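Local structure of malonyl CoA-acyl carrier protein transacylase (Burkholderia pseudomallei, 3G87) at residues A115-L120 with A242-S247; I221-N226 with R230-G235. The protein probably catalyses the transfer of a malonyl group from malonyl-CoA to the holo form of acyl carrier protein. All coordinates share one frame; numbering follows the deposited sequence.

Contact 1: residues A115-L120 with A242-S247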
loop_
_atom_site.group_PDB
_atom_site.type_symbol
_atom_site.label_atom_id
_atom_site.label_comp_id
_atom_site.label_asym_id
_atom_site.label_seq_id
_atom_site.Cartn_x
_atom_site.Cartn_y
_atom_site.Cartn_z
ATOM N N ALA A 115 8.074 -6.194 9.029
ATOM C CA ALA A 115 8.517 -7.548 9.096
ATOM C C ALA A 115 7.512 -8.482 9.759
ATOM O O ALA A 115 7.302 -9.514 9.286
ATOM C CB ALA A 115 9.840 -7.642 9.711
ATOM N N ARG A 116 6.866 -8.081 10.820
ATOM C CA ARG A 116 5.825 -8.904 11.402
ATOM C C ARG A 116 4.606 -8.979 10.504
ATOM O O ARG A 116 4.082 -10.019 10.313
ATOM C CB ARG A 116 5.467 -8.470 12.827
ATOM C CG ARG A 116 4.420 -9.282 13.540
ATOM C CD ARG A 116 4.954 -10.214 14.541
ATOM N NE ARG A 116 6.100 -10.935 14.041
ATOM C CZ ARG A 116 6.145 -12.186 13.596
ATOM N NH1 ARG A 116 7.268 -12.671 13.179
ATOM N NH2 ARG A 116 5.135 -12.975 13.602
ATOM N N ARG A 117 4.196 -7.866 9.941
ATOM C CA ARG A 117 3.100 -7.824 9.005
ATOM C C ARG A 117 3.330 -8.723 7.798
ATOM O O ARG A 117 2.495 -9.449 7.411
ATOM C CB ARG A 117 2.811 -6.390 8.575
ATOM C CG ARG A 117 1.702 -6.248 7.587
ATOM C CD ARG A 117 1.664 -4.898 7.030
ATOM N NE ARG A 117 0.394 -4.487 6.487
ATOM C CZ ARG A 117 0.168 -4.288 5.209
ATOM N NH1 ARG A 117 1.097 -4.546 4.342
ATOM N NH2 ARG A 117 -0.980 -3.870 4.814
ATOM N N ALA A 118 4.520 -8.651 7.269
ATOM C CA ALA A 118 4.899 -9.344 6.081
ATOM C C ALA A 118 5.031 -10.820 6.322
ATOM O O ALA A 118 4.589 -11.589 5.530
ATOM C CB ALA A 118 6.158 -8.760 5.494
ATOM N N GLU A 119 5.609 -11.191 7.444
ATOM C CA GLU A 119 5.645 -12.601 7.865
ATOM C C GLU A 119 4.258 -13.200 8.017
ATOM O O GLU A 119 4.005 -14.264 7.434
ATOM C CB GLU A 119 6.453 -12.784 9.149
ATOM C CG GLU A 119 6.370 -14.176 9.720
ATOM C CD GLU A 119 6.843 -15.279 8.762
ATOM O OE1 GLU A 119 7.740 -15.022 7.947
ATOM O OE2 GLU A 119 6.318 -16.425 8.824
ATOM N N LEU A 120 3.349 -12.538 8.753
ATOM C CA LEU A 120 2.000 -13.122 8.926
ATOM C C LEU A 120 1.236 -13.223 7.586
ATOM O O LEU A 120 0.602 -14.270 7.259
ATOM C CB LEU A 120 1.150 -12.349 9.941
ATOM C CG LEU A 120 1.731 -12.257 11.344
ATOM C CD1 LEU A 120 1.163 -11.027 12.072
ATOM C CD2 LEU A 120 1.469 -13.543 12.127
ATOM N N ALA A 242 -4.133 -1.714 12.250
ATOM C CA ALA A 242 -4.463 -3.120 12.347
ATOM C C ALA A 242 -5.661 -3.447 11.494
ATOM O O ALA A 242 -5.663 -4.369 10.756
ATOM C CB ALA A 242 -4.721 -3.463 13.686
ATOM N N GLN A 243 -6.704 -2.685 11.600
ATOM C CA GLN A 243 -7.856 -2.909 10.786
ATOM C C GLN A 243 -7.551 -2.910 9.287
ATOM O O GLN A 243 -8.188 -3.572 8.537
ATOM C CB GLN A 243 -8.910 -1.901 11.183
ATOM C CG GLN A 243 -10.275 -2.476 11.331
ATOM C CD GLN A 243 -10.429 -3.541 12.378
ATOM O OE1 GLN A 243 -9.930 -3.434 13.492
ATOM N NE2 GLN A 243 -11.176 -4.559 12.042
ATOM N N GLN A 244 -6.525 -2.184 8.902
ATOM C CA GLN A 244 -6.081 -2.064 7.520
ATOM C C GLN A 244 -5.951 -3.400 6.774
ATOM O O GLN A 244 -6.358 -3.522 5.672
ATOM C CB GLN A 244 -4.762 -1.277 7.505
ATOM C CG GLN A 244 -4.393 -0.602 6.252
ATOM C CD GLN A 244 -3.038 -1.012 5.753
ATOM O OE1 GLN A 244 -2.718 -2.141 5.747
ATOM N NE2 GLN A 244 -2.262 -0.090 5.350
ATOM N N ILE A 245 -5.396 -4.396 7.445
ATOM C CA ILE A 245 -5.072 -5.690 6.902
ATOM C C ILE A 245 -6.224 -6.520 6.358
ATOM O O ILE A 245 -6.082 -7.155 5.372
ATOM C CB ILE A 245 -4.256 -6.510 7.949
ATOM C CG1 ILE A 245 -2.808 -6.126 7.937
ATOM C CG2 ILE A 245 -4.384 -7.958 7.746
ATOM C CD1 ILE A 245 -2.153 -6.341 9.191
ATOM N N ALA A 246 -7.354 -6.516 7.029
ATOM C CA ALA A 246 -8.483 -7.274 6.569
ATOM C C ALA A 246 -9.579 -6.467 5.857
ATOM O O ALA A 246 -10.596 -6.990 5.522
ATOM C CB ALA A 246 -9.052 -8.089 7.682
ATOM N N SER A 247 -9.312 -5.197 5.619
ATOM C CA SER A 247 -10.258 -4.268 5.067
ATOM C C SER A 247 -9.857 -3.870 3.667
ATOM O O SER A 247 -8.735 -3.904 3.363
ATOM C CB SER A 247 -10.304 -3.043 5.943
ATOM O OG SER A 247 -11.123 -3.248 7.029
HETATM O O HOH W 1 -1.192 -2.913 8.386
#
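Arg117 reaches out from helix 107-123 and slides its outer chain past Ile245, the two side chains running in opposite directions. Ile245 CG1 lies 3.9 Å from Arg117 NE, approaching the guanidinium obliquely, while Ile245 CD1 comes to 4.2 Å from Arg117 CG. With CG trans to the backbone N (chi1 179°) and the chain extended as far as NE, the arginine reaches from that helix to Gln244 and Ile245. Arg117 NH2 makes a weak hydrogen bond to Gln244 OE1, short at 2.6 Å but bent, with an angle of 129° at the hydrogen. The oxygen sits at the edge of the guanidinium, near its plane; the amide itself is turned steeply, its plane 73° from that of the arginine. A water bridges the same two side chains: Arg117 NE donates to it at 2.9 Å, and it donates in turn to Gln244 OE1 at 3.1 Å, so the amide oxygen is gripped both directly and through solvent. Arg117 NH2 also bonds Ser92 OG, and Gln244 NE2 bonds the backbone O of Ser92, at a GxSxG sequence consistent with a nucleophile elbow. In related malonyl transferases an arginine binds the malonyl carboxylate, and a buried arginine beside the GxSxG serine is consistent with that role. Gln244, the water and Ser92 OG, all uncharged, together would orient the guanidinium.

Contact 2: residues I221-N226 with R230-G235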
loop_
_atom_site.group_PDB
_atom_site.type_symbol
_atom_site.label_atom_id
_atom_site.label_comp_id
_atom_site.label_asym_id
_atom_site.label_seq_id
_atom_site.Cartn_x
_atom_site.Cartn_y
_atom_site.Cartn_z
ATOM N N ILE A 221 1.567 15.282 10.786
ATOM C CA ILE A 221 1.109 15.709 9.451
ATOM C C ILE A 221 -0.027 14.694 9.145
ATOM O O ILE A 221 0.126 13.499 9.460
ATOM C CB ILE A 221 2.260 15.627 8.352
ATOM C CG1 ILE A 221 3.450 16.514 8.710
ATOM C CG2 ILE A 221 1.757 16.034 6.969
ATOM C CD1 ILE A 221 4.676 16.386 7.768
ATOM N N PRO A 222 -1.194 15.173 8.632
ATOM C CA PRO A 222 -2.370 14.287 8.453
ATOM C C PRO A 222 -2.031 13.074 7.572
ATOM O O PRO A 222 -1.395 13.226 6.524
ATOM C CB PRO A 222 -3.376 15.164 7.721
ATOM C CG PRO A 222 -2.999 16.607 8.125
ATOM C CD PRO A 222 -1.527 16.615 8.487
ATOM N N VAL A 223 -2.418 11.884 8.009
ATOM C CA VAL A 223 -2.165 10.679 7.206
ATOM C C VAL A 223 -3.525 10.118 6.861
ATOM O O VAL A 223 -4.336 9.892 7.770
ATOM C CB VAL A 223 -1.321 9.648 8.009
ATOM C CG1 VAL A 223 -1.211 8.356 7.247
ATOM C CG2 VAL A 223 0.088 10.199 8.302
ATOM N N ILE A 224 -3.809 9.945 5.573
ATOM C CA ILE A 224 -5.152 9.452 5.165
ATOM C C ILE A 224 -5.168 7.945 5.234
ATOM O O ILE A 224 -4.362 7.277 4.587
ATOM C CB ILE A 224 -5.618 9.872 3.756
ATOM C CG1 ILE A 224 -5.386 11.376 3.498
ATOM C CG2 ILE A 224 -7.085 9.584 3.672
ATOM C CD1 ILE A 224 -6.038 12.255 4.514
ATOM N N SER A 225 -6.050 7.425 6.060
ATOM C CA SER A 225 -6.028 6.035 6.358
ATOM C C SER A 225 -6.706 5.247 5.250
ATOM O O SER A 225 -7.771 5.626 4.786
ATOM C CB SER A 225 -6.715 5.825 7.706
ATOM O OG SER A 225 -7.422 4.599 7.748
ATOM N N ASN A 226 -6.130 4.127 4.880
ATOM C CA ASN A 226 -6.653 3.232 3.876
ATOM C C ASN A 226 -8.014 2.664 4.220
ATOM O O ASN A 226 -8.779 2.391 3.362
ATOM C CB ASN A 226 -5.720 2.046 3.638
ATOM C CG ASN A 226 -4.541 2.323 2.723
ATOM O OD1 ASN A 226 -3.695 1.506 2.640
ATOM N ND2 ASN A 226 -4.494 3.426 2.074
ATOM N N ARG A 230 -10.005 8.599 5.410
ATOM C CA ARG A 230 -10.022 9.857 6.154
ATOM C C ARG A 230 -8.760 9.940 7.034
ATOM O O ARG A 230 -8.115 8.927 7.253
ATOM C CB ARG A 230 -11.296 9.950 7.017
ATOM C CG ARG A 230 -12.646 10.092 6.265
ATOM C CD ARG A 230 -12.710 11.407 5.524
ATOM N NE ARG A 230 -13.985 11.661 4.847
ATOM C CZ ARG A 230 -14.321 11.208 3.638
ATOM N NH1 ARG A 230 -13.513 10.423 2.908
ATOM N NH2 ARG A 230 -15.509 11.525 3.152
ATOM N N PRO A 231 -8.418 11.103 7.530
ATOM C CA PRO A 231 -7.287 11.241 8.426
ATOM C C PRO A 231 -7.326 10.300 9.660
ATOM O O PRO A 231 -8.328 10.184 10.294
ATOM C CB PRO A 231 -7.395 12.686 8.851
ATOM C CG PRO A 231 -8.290 13.284 7.998
ATOM C CD PRO A 231 -9.146 12.356 7.408
ATOM N N TYR A 232 -6.230 9.622 9.932
ATOM C CA TYR A 232 -6.000 8.923 11.170
ATOM C C TYR A 232 -6.401 9.774 12.384
ATOM O O TYR A 232 -6.037 10.894 12.526
ATOM C CB TYR A 232 -4.544 8.476 11.295
ATOM C CG TYR A 232 -4.192 7.050 10.915
ATOM C CD1 TYR A 232 -3.790 6.730 9.652
ATOM C CD2 TYR A 232 -4.188 6.052 11.847
ATOM C CE1 TYR A 232 -3.459 5.507 9.325
ATOM C CE2 TYR A 232 -3.869 4.818 11.524
ATOM C CZ TYR A 232 -3.492 4.529 10.256
ATOM O OH TYR A 232 -3.150 3.280 9.934
ATOM N N GLU A 233 -7.199 9.219 13.258
ATOM C CA GLU A 233 -7.634 9.956 14.402
ATOM C C GLU A 233 -6.544 9.989 15.432
ATOM O O GLU A 233 -5.749 9.144 15.455
ATOM C CB GLU A 233 -8.857 9.304 14.991
ATOM C CG GLU A 233 -10.141 9.746 14.390
ATOM C CD GLU A 233 -11.253 8.854 14.768
ATOM O OE1 GLU A 233 -11.905 9.181 15.767
ATOM O OE2 GLU A 233 -11.448 7.806 14.118
ATOM N N ASN A 234 -6.520 10.966 16.298
ATOM C CA ASN A 234 -5.613 10.914 17.406
ATOM C C ASN A 234 -6.054 9.787 18.320
ATOM O O ASN A 234 -7.213 9.598 18.552
ATOM C CB ASN A 234 -5.520 12.238 18.120
ATOM C CG ASN A 234 -4.780 13.266 17.339
ATOM O OD1 ASN A 234 -3.976 12.962 16.531
ATOM N ND2 ASN A 234 -5.054 14.491 17.598
ATOM N N GLY A 235 -5.114 8.989 18.745
ATOM C CA GLY A 235 -5.421 7.806 19.487
ATOM C C GLY A 235 -5.840 6.562 18.760
ATOM O O GLY A 235 -5.956 5.561 19.372
HETATM O O HOH W 2 -4.067 12.027 10.547
#
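Tyr232 runs along the same side as Val223, the two side chains side by side and pointing the same way. Its CB is 3.8 Å from Val223 O, an oxygen that lies at the edge of the ring, in its plane. Next along the ring, Tyr232 CD1 meets Val223 CG1 at 3.9 Å and Ser225 CB at 3.6 Å, the serine carbon approaching obliquely. Tyr232 CE1 stays beside the same serine, 3.7 Å from Ser225 CB, and the hydroxyl at the tip is hydrogen-bonded to Glu95 of helix 94-101. The backbones form a single antiparallel bridge in which Ile224 and Pro231 are the non-hydrogen-bonded pair. The flanking residues supply its bonds: Tyr232 N donates to Val223 O at 2.9 Å, nearly in line with the carbonyl (C=O...N 175°), and Ser225 N donates to Arg230 O at 2.8 Å from above the carbonyl plane, 41° out of it. The CA-H of Pro231 also makes a CA-H...O contact with Val223 O, as a residue in a non-hydrogen-bonded pair can. Past the bridge, a water joins Val223 N to Tyr232 O. Ile224 CG2 turns back against Arg230 N, at 3.5 Å, because this methyl is trans to its own backbone N. Strand 223-224 is an outermost strand of the parallel sheet, bonded to strand 87-90 through Leu88, and 230-235 folds back along it. Val223 and Tyr232 pack on Leu99 of helix 94-101, and Ile224 and Pro231 pack on helix 251-264.

In the fold
The centres of contacts 1 and 2 are about 17 Å apart, yet their ends meet: Gln244 NE2 of contact 1 packs 3.5 Å from Asn226 OD1 of contact 2. Both contacts converge on the turn around Ser92, the probable nucleophile. Asn226, which follows the bridged residues of contact 2, bonds Ser92 N and Gly90 O. Glu95 adds a further tie, bonding Asn226 N and touching Gln244. The chain leaving contact 2 passes through helix 237-243 directly into contact 1. There His196 touches Arg117 and makes a weak hydrogen bond to Gln244 O, a placement consistent with the serine-histidine pair of this family.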